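Local coordinates for alpha-1,3-glucanase (Bacillus circulans, PDB 5ZRU), which probably hydrolyses alpha-1,3-glucan as a family 87 glycoside hydrolase, this chain being the catalytic unit of a longer protein, at residues Lys299-Asn304 and Ser309-Val314; Leu339-Ser344 and Val354-Gly359. All blocks are in the same frame, centred on the assembly; numbering follows the deposited sequence.

Interaction 1 (Lys299-Asn304 and Ser309-Val314); sequences KGFMDN and SKVHNV. With ZN (zinc ion), chain F.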
ATOM      1  N   LYS A 299       5.231 -12.749   3.004  1.00 10.36           N
ATOM      2  CA  LYS A 299       5.174 -11.315   3.234  1.00 10.98           C
ATOM      3  C   LYS A 299       6.593 -10.763   3.347  1.00 11.92           C
ATOM      4  O   LYS A 299       7.542 -11.494   3.648  1.00  9.85           O
ATOM      5  CB  LYS A 299       4.376 -10.988   4.499  1.00 10.48           C
ATOM      6  CG  LYS A 299       2.922 -11.465   4.499  1.00 11.48           C
ATOM      7  CD  LYS A 299       2.764 -12.814   5.216  1.00 11.49           C
ATOM      8  CE  LYS A 299       1.278 -13.153   5.407  1.00 17.33           C
ATOM      9  NZ  LYS A 299       1.076 -14.450   6.120  1.00 18.93           N
ATOM     10  N   GLY A 300       6.737  -9.460   3.090  1.00 10.26           N
ATOM     11  CA  GLY A 300       8.059  -8.852   3.194  1.00  9.02           C
ATOM     12  C   GLY A 300       8.671  -9.028   4.571  1.00 11.70           C
ATOM     13  O   GLY A 300       9.836  -9.423   4.708  1.00 11.00           O
ATOM     14  N   PHE A 301       7.886  -8.756   5.611  1.00  8.36           N
ATOM     15  CA  PHE A 301       8.311  -8.901   7.000  1.00  9.54           C
ATOM     16  C   PHE A 301       7.219  -9.634   7.766  1.00 11.17           C
ATOM     17  O   PHE A 301       6.047  -9.262   7.663  1.00 10.10           O
ATOM     18  CB  PHE A 301       8.569  -7.533   7.651  1.00  7.27           C
ATOM     19  CG  PHE A 301       9.609  -6.704   6.950  1.00  9.96           C
ATOM     20  CD1 PHE A 301      10.960  -6.909   7.190  1.00 11.94           C
ATOM     21  CD2 PHE A 301       9.236  -5.702   6.066  1.00  9.78           C
ATOM     22  CE1 PHE A 301      11.921  -6.126   6.556  1.00 10.77           C
ATOM     23  CE2 PHE A 301      10.190  -4.913   5.432  1.00 10.25           C
ATOM     24  CZ  PHE A 301      11.535  -5.130   5.673  1.00 11.84           C
ATOM     25  N   MET A 302       7.603 -10.638   8.563  1.00  8.10           N
ATOM     26  CA  MET A 302       6.651 -11.561   9.173  1.00 11.81           C
ATOM     27  C   MET A 302       7.039 -11.908  10.604  1.00  9.29           C
ATOM     28  O   MET A 302       8.207 -11.824  10.989  1.00 11.27           O
ATOM     29  CB  MET A 302       6.567 -12.883   8.394  1.00 11.08           C
ATOM     30  CG  MET A 302       6.064 -12.765   6.987  1.00 18.71           C
ATOM     31  SD  MET A 302       6.217 -14.352   6.123  1.00 13.46           S
ATOM     32  CE  MET A 302       7.888 -14.255   5.451  1.00 12.16           C
ATOM     33  N   ASP A 303       6.018 -12.303  11.378  1.00 10.51           N
ATOM     34  CA  ASP A 303       6.099 -13.033  12.652  1.00 11.02           C
ATOM     35  C   ASP A 303       6.383 -12.135  13.860  1.00  9.46           C
ATOM     36  O   ASP A 303       5.560 -11.262  14.156  1.00 10.61           O
ATOM     37  CB  ASP A 303       7.088 -14.192  12.513  1.00  9.02           C
ATOM     38  CG  ASP A 303       6.615 -15.199  11.481  1.00 14.61           C
ATOM     39  OD1 ASP A 303       5.422 -15.579  11.547  1.00 13.80           O
ATOM     40  OD2 ASP A 303       7.403 -15.585  10.596  1.00 12.25           O
ATOM     41  N   ASN A 304       7.498 -12.330  14.586  1.00  9.32           N
ATOM     42  CA  ASN A 304       7.659 -11.778  15.944  1.00 10.11           C
ATOM     43  C   ASN A 304       8.537 -10.523  15.942  1.00 10.91           C
ATOM     44  O   ASN A 304       9.761 -10.614  15.837  1.00 11.49           O
ATOM     45  CB  ASN A 304       8.256 -12.818  16.893  1.00  9.13           C
ATOM     46  CG  ASN A 304       7.479 -14.112  16.912  1.00 11.13           C
ATOM     47  OD1 ASN A 304       8.043 -15.183  16.692  1.00 13.67           O
ATOM     48  ND2 ASN A 304       6.189 -14.030  17.197  1.00 10.46           N
ATOM     49  N   SER A 309      10.313  -1.985  18.618  1.00 11.82           N
ATOM     50  CA  SER A 309      11.126  -2.173  17.424  1.00  9.64           C
ATOM     51  C   SER A 309      10.795  -1.117  16.370  1.00  8.35           C
ATOM     52  O   SER A 309       9.776  -0.432  16.437  1.00 10.48           O
ATOM     53  CB  SER A 309      10.929  -3.576  16.853  1.00 11.95           C
ATOM     54  OG  SER A 309      11.375  -4.564  17.778  1.00 11.10           O
ATOM     55  N   LYS A 310      11.698  -0.969  15.402  1.00 10.40           N
ATOM     56  CA  LYS A 310      11.456  -0.092  14.267  1.00 11.57           C
ATOM     57  C   LYS A 310      11.865  -0.798  12.988  1.00 11.62           C
ATOM     58  O   LYS A 310      12.948  -1.386  12.923  1.00 11.29           O
ATOM     59  CB  LYS A 310      12.242   1.219  14.373  1.00 12.31           C
ATOM     60  CG  LYS A 310      11.935   2.092  15.561  1.00 16.74           C
ATOM     61  CD  LYS A 310      12.208   3.550  15.187  1.00 23.61           C
ATOM     62  CE  LYS A 310      11.748   4.519  16.266  1.00 30.70           C
ATOM     63  NZ  LYS A 310      12.692   4.575  17.410  1.00 34.34           N
ATOM     64  N   VAL A 311      11.008  -0.732  11.976  1.00 11.59           N
ATOM     65  CA  VAL A 311      11.398  -1.005  10.597  1.00 10.17           C
ATOM     66  C   VAL A 311      11.165   0.303   9.860  1.00 11.81           C
ATOM     67  O   VAL A 311      10.021   0.767   9.764  1.00  9.93           O
ATOM     68  CB  VAL A 311      10.606  -2.159   9.963  1.00  8.59           C
ATOM     69  CG1 VAL A 311      11.148  -2.467   8.550  1.00  9.26           C
ATOM     70  CG2 VAL A 311      10.648  -3.399  10.850  1.00 12.49           C
ATOM     71  N   HIS A 312      12.236   0.933   9.383  1.00  7.25           N
ATOM     72  CA  HIS A 312      12.091   2.288   8.884  1.00  8.50           C
ATOM     73  C   HIS A 312      12.983   2.512   7.673  1.00 10.13           C
ATOM     74  O   HIS A 312      14.008   1.850   7.504  1.00  6.42           O
ATOM     75  CB  HIS A 312      12.408   3.314   9.989  1.00  7.73           C
ATOM     76  CG  HIS A 312      13.842   3.328  10.424  1.00 10.47           C
ATOM     77  ND1 HIS A 312      14.795   4.119   9.817  1.00 10.82           N
ATOM     78  CD2 HIS A 312      14.479   2.674  11.429  1.00  9.65           C
ATOM     79  CE1 HIS A 312      15.957   3.952  10.423  1.00  9.71           C
ATOM     80  NE2 HIS A 312      15.793   3.082  11.405  1.00  9.97           N
ATOM     81  N   ASN A 313      12.562   3.438   6.814  1.00  8.66           N
ATOM     82  CA  ASN A 313      13.316   3.751   5.601  1.00  8.22           C
ATOM     83  C   ASN A 313      13.576   2.482   4.786  1.00 10.13           C
ATOM     84  O   ASN A 313      14.700   2.190   4.378  1.00  8.28           O
ATOM     85  CB  ASN A 313      14.628   4.460   5.948  1.00  8.74           C
ATOM     86  CG  ASN A 313      14.398   5.811   6.593  1.00 10.80           C
ATOM     87  OD1 ASN A 313      14.208   5.913   7.806  1.00 13.13           O
ATOM     88  ND2 ASN A 313      14.418   6.858   5.780  1.00 10.11           N
ATOM     89  N   VAL A 314      12.523   1.697   4.580  1.00  9.20           N
ATOM     90  CA  VAL A 314      12.617   0.537   3.706  1.00  9.54           C
ATOM     91  C   VAL A 314      11.683   0.749   2.520  1.00  8.45           C
ATOM     92  O   VAL A 314      10.761   1.572   2.548  1.00  9.09           O
ATOM     93  CB  VAL A 314      12.294  -0.794   4.429  1.00  9.93           C
ATOM     94  CG1 VAL A 314      13.327  -1.095   5.525  1.00  8.86           C
ATOM     95  CG2 VAL A 314      10.857  -0.794   4.997  1.00  8.86           C
TER
HETATM   96 ZN    ZN F 604      17.276   2.595  12.788  1.00 13.88          ZN
HETATM   97  O   HOH W   1      19.024   2.888  11.622  1.00 14.62           O
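The ring of F301 meets V311 and V314 in the buried interior, and both contacts across the two segments are apolar. V311 lies over one face of the ring. Its CG1 sits 4.2 Å from the ring centroid of F301 and 19° off the ring normal, which makes a CH-pi contact. The methyl is shifted toward the rim, so its nearest ring atom is F301 CZ, 3.9 Å from V311 CG1. The torsion of V311 sets this up: CG1 stands anti to the backbone N (chi1 -175°), and this branch takes the face. V314 reaches the same ring obliquely, with its CG2 4.2 Å from F301 CE2. F301 points against both valines and also stacks on F323 of the next coil.

This is inward packing of a right-handed parallel beta-helix, the fold expected from the pectate-lyase-like clan of domain D2. Strands 301-302 and 310-312 lie on different faces of the helix, V311 on the latter, and V314 comes just past the corner at N313. The backbones stay apart, with the CA atoms of F301 and V311 9.2 Å from each other.

H312 and N313 carry polar interactions on the outward side of 309-314. H312 NE2 binds a zinc ion at 2.1 Å. A water is a further ligand, and H3 and D278 complete the site. The other ring nitrogen, H312 ND1, donates to N313 OD1 at 2.8 Å. This bond is nearly straight (172°), uses a lone pair of the amide oxygen and lies in the imidazole plane. It helps fix the rotation of the ring that presents NE2 to the metal. Separately, K299 N makes a weak bond to M302 SD at 3.6 Å, and the K299 side chain has a cation-pi contact with W324.

Interaction 2 (Leu339-Ser344 and Val354-Gly359); sequences LVIENS and VNFAQG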
ATOM      1  N   LEU A 339       5.809  -1.297  18.062  1.00 10.11           N
ATOM      2  CA  LEU A 339       6.497  -1.293  16.777  1.00 10.23           C
ATOM      3  C   LEU A 339       6.214   0.003  16.032  1.00 10.14           C
ATOM      4  O   LEU A 339       5.086   0.492  16.014  1.00 11.52           O
ATOM      5  CB  LEU A 339       6.048  -2.487  15.929  1.00  9.74           C
ATOM      6  CG  LEU A 339       6.493  -2.480  14.463  1.00 12.06           C
ATOM      7  CD1 LEU A 339       8.003  -2.710  14.346  1.00 10.54           C
ATOM      8  CD2 LEU A 339       5.727  -3.528  13.683  1.00  9.16           C
ATOM      9  N   VAL A 340       7.245   0.568  15.413  1.00  9.81           N
ATOM     10  CA  VAL A 340       7.086   1.729  14.545  1.00  9.96           C
ATOM     11  C   VAL A 340       7.596   1.371  13.159  1.00  9.42           C
ATOM     12  O   VAL A 340       8.758   0.974  12.995  1.00  9.49           O
ATOM     13  CB  VAL A 340       7.817   2.964  15.093  1.00  9.21           C
ATOM     14  CG1 VAL A 340       7.679   4.144  14.103  1.00 11.10           C
ATOM     15  CG2 VAL A 340       7.240   3.341  16.455  1.00 12.86           C
ATOM     16  N   ILE A 341       6.728   1.516  12.165  1.00 10.44           N
ATOM     17  CA  ILE A 341       7.091   1.436  10.759  1.00  8.52           C
ATOM     18  C   ILE A 341       7.020   2.861  10.225  1.00  8.90           C
ATOM     19  O   ILE A 341       5.972   3.505  10.322  1.00  8.52           O
ATOM     20  CB  ILE A 341       6.136   0.503   9.997  1.00  7.54           C
ATOM     21  CG1 ILE A 341       6.234  -0.929  10.542  1.00  8.96           C
ATOM     22  CG2 ILE A 341       6.420   0.541   8.488  1.00  7.64           C
ATOM     23  CD1 ILE A 341       5.102  -1.851  10.024  1.00 10.55           C
ATOM     24  N   GLU A 342       8.127   3.385   9.702  1.00  7.77           N
ATOM     25  CA  GLU A 342       8.073   4.777   9.281  1.00  8.85           C
ATOM     26  C   GLU A 342       8.982   5.027   8.091  1.00  7.26           C
ATOM     27  O   GLU A 342       9.907   4.259   7.809  1.00  8.96           O
ATOM     28  CB  GLU A 342       8.440   5.738  10.427  1.00  8.31           C
ATOM     29  CG  GLU A 342       9.863   5.597  10.932  1.00  9.46           C
ATOM     30  CD  GLU A 342      10.138   6.458  12.170  1.00 13.36           C
ATOM     31  OE1 GLU A 342       9.338   7.378  12.461  1.00 12.63           O
ATOM     32  OE2 GLU A 342      11.154   6.214  12.848  1.00 13.14           O
ATOM     33  N   ASN A 343       8.692   6.127   7.396  1.00  7.84           N
ATOM     34  CA  ASN A 343       9.550   6.640   6.324  1.00  8.30           C
ATOM     35  C   ASN A 343       9.771   5.595   5.234  1.00 11.16           C
ATOM     36  O   ASN A 343      10.855   5.515   4.649  1.00  9.72           O
ATOM     37  CB  ASN A 343      10.902   7.116   6.873  1.00  9.55           C
ATOM     38  CG  ASN A 343      10.773   8.132   8.003  1.00 12.55           C
ATOM     39  OD1 ASN A 343       9.733   8.775   8.182  1.00  9.23           O
ATOM     40  ND2 ASN A 343      11.863   8.295   8.764  1.00 14.16           N
ATOM     41  N   SER A 344       8.749   4.789   4.955  1.00  8.71           N
ATOM     42  CA  SER A 344       8.914   3.625   4.099  1.00  6.63           C
ATOM     43  C   SER A 344       7.968   3.672   2.905  1.00  9.52           C
ATOM     44  O   SER A 344       7.018   4.456   2.847  1.00  9.83           O
ATOM     45  CB  SER A 344       8.700   2.334   4.893  1.00  8.92           C
ATOM     46  OG  SER A 344       9.664   2.234   5.930  1.00  8.47           O
ATOM     47  N   VAL A 354       0.179  -3.287   5.245  1.00  7.52           N
ATOM     48  CA  VAL A 354       0.587  -3.615   6.611  1.00  5.77           C
ATOM     49  C   VAL A 354      -0.641  -4.123   7.346  1.00  8.18           C
ATOM     50  O   VAL A 354      -1.693  -3.475   7.319  1.00  8.89           O
ATOM     51  CB  VAL A 354       1.161  -2.407   7.383  1.00  7.96           C
ATOM     52  CG1 VAL A 354       1.521  -2.823   8.844  1.00  8.15           C
ATOM     53  CG2 VAL A 354       2.372  -1.810   6.680  1.00  9.19           C
ATOM     54  N   ASN A 355      -0.511  -5.261   8.020  1.00  5.68           N
ATOM     55  CA  ASN A 355      -1.555  -5.712   8.930  1.00  8.12           C
ATOM     56  C   ASN A 355      -0.961  -5.919  10.317  1.00  8.96           C
ATOM     57  O   ASN A 355      -0.019  -6.701  10.485  1.00  9.57           O
ATOM     58  CB  ASN A 355      -2.222  -6.991   8.416  1.00 11.40           C
ATOM     59  CG  ASN A 355      -3.555  -7.260   9.099  1.00 13.38           C
ATOM     60  OD1 ASN A 355      -3.653  -7.269  10.329  1.00 12.48           O
ATOM     61  ND2 ASN A 355      -4.595  -7.455   8.299  1.00 11.29           N
ATOM     62  N   PHE A 356      -1.504  -5.198  11.297  1.00  8.38           N
ATOM     63  CA  PHE A 356      -1.213  -5.395  12.721  1.00  8.21           C
ATOM     64  C   PHE A 356      -2.211  -6.415  13.264  1.00 10.23           C
ATOM     65  O   PHE A 356      -3.348  -6.064  13.582  1.00 10.58           O
ATOM     66  CB  PHE A 356      -1.341  -4.076  13.479  1.00  9.22           C
ATOM     67  CG  PHE A 356      -0.227  -3.088  13.215  1.00  9.75           C
ATOM     68  CD1 PHE A 356       0.980  -3.498  12.664  1.00  8.33           C
ATOM     69  CD2 PHE A 356      -0.392  -1.739  13.540  1.00  9.78           C
ATOM     70  CE1 PHE A 356       2.015  -2.572  12.434  1.00  7.65           C
ATOM     71  CE2 PHE A 356       0.636  -0.816  13.324  1.00 10.26           C
ATOM     72  CZ  PHE A 356       1.845  -1.240  12.773  1.00  8.95           C
ATOM     73  N   ALA A 357      -1.797  -7.674  13.390  1.00 10.30           N
ATOM     74  CA  ALA A 357      -2.721  -8.753  13.739  1.00  9.75           C
ATOM     75  C   ALA A 357      -2.310  -9.401  15.060  1.00  9.91           C
ATOM     76  O   ALA A 357      -1.293  -9.051  15.662  1.00 10.05           O
ATOM     77  CB  ALA A 357      -2.781  -9.797  12.619  1.00  9.98           C
ATOM     78  N   GLN A 358      -3.128 -10.351  15.520  1.00 10.54           N
ATOM     79  CA  GLN A 358      -2.742 -11.220  16.643  1.00  9.54           C
ATOM     80  C   GLN A 358      -2.344 -10.424  17.884  1.00 11.60           C
ATOM     81  O   GLN A 358      -1.367 -10.754  18.567  1.00 12.39           O
ATOM     82  CB  GLN A 358      -1.602 -12.156  16.227  1.00 10.66           C
ATOM     83  CG  GLN A 358      -2.057 -13.321  15.373  1.00 10.75           C
ATOM     84  CD  GLN A 358      -2.955 -14.245  16.159  1.00 12.69           C
ATOM     85  OE1 GLN A 358      -4.181 -14.119  16.124  1.00 13.29           O
ATOM     86  NE2 GLN A 358      -2.348 -15.172  16.894  1.00 13.90           N
ATOM     87  N   GLY A 359      -3.091  -9.363  18.174  1.00  9.71           N
ATOM     88  CA  GLY A 359      -2.870  -8.596  19.377  1.00 12.89           C
ATOM     89  C   GLY A 359      -1.753  -7.579  19.317  1.00 10.95           C
ATOM     90  O   GLY A 359      -1.416  -7.000  20.355  1.00 11.19           O
TER
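V354 opens the second segment by meeting I341 tip to tip. Its CG1 lies 3.9 Å from I341 CD1. With chi1 at 178°, CG1 points away from the V354 N and across the interior toward the isoleucine. I341 answers with an extended chain: chi2 is 168°, and CD1 at its end is the atom that touches both V354 and F356. The CA atoms of I341 and V354 stay 9.2 Å apart, so the gap is bridged by side chains alone. V354 also packs on F323 and V365.

N355 faces a different way. Its ND2 bonds to OD2 of D352, a ligand of a bound calcium ion, which places N355 in the second shell of that site.

The two segments belong to separate faces of a right-handed parallel beta-helix, as expected for the pectate-lyase-like D2 domain. Strand 340-342 and strand 354-357 are each stacked between strands of neighbouring coils, and L339, I341, V354 and F356 meet between the faces.

F356 comes next. Its CB does not head straight at the other segment, but the ring reaches nearer to it. F356 CE1 is the atom that makes both contacts. I341 CD1 sits at the ring edge, near the ring plane, 4.0 Å from F356 CE1. The two side chains run alongside, pointing opposite ways. L339 CD2 approaches the same F356 CE1 at 4.0 Å, from an oblique position. The F356 side chain also touches V365 and N394.

Beyond F356 the residues take no part in the contact with 339-344. A357 O accepts a bond from T360 OG1. Q358 then has polar partners at both ends of its amide: OE1 bonds to S383, and NE2 to the backbone oxygens of D327 and V385.

How the interactions relate
From the N terminus, the chain runs along 299-304, turns a corner at D303 and reaches 309-314. Interaction 1 closes this short loop of four residues. The chain then passes through strand 323-325, whose F323 touches residues of both interactions, and reaches 339-344. Interaction 2 closes a second loop, of nine residues, when the chain arrives at 354-359. The loops are in series; they neither nest nor cross. The contacts meet where strands 310-317 and 340-342 run side by side, with probable hydrogen bonds from V340 N to S309 O and from N313 N to E342 O. Together they join the face holding 301-302, 323-325 and 354-357 to the one holding 310-312 and 340-342.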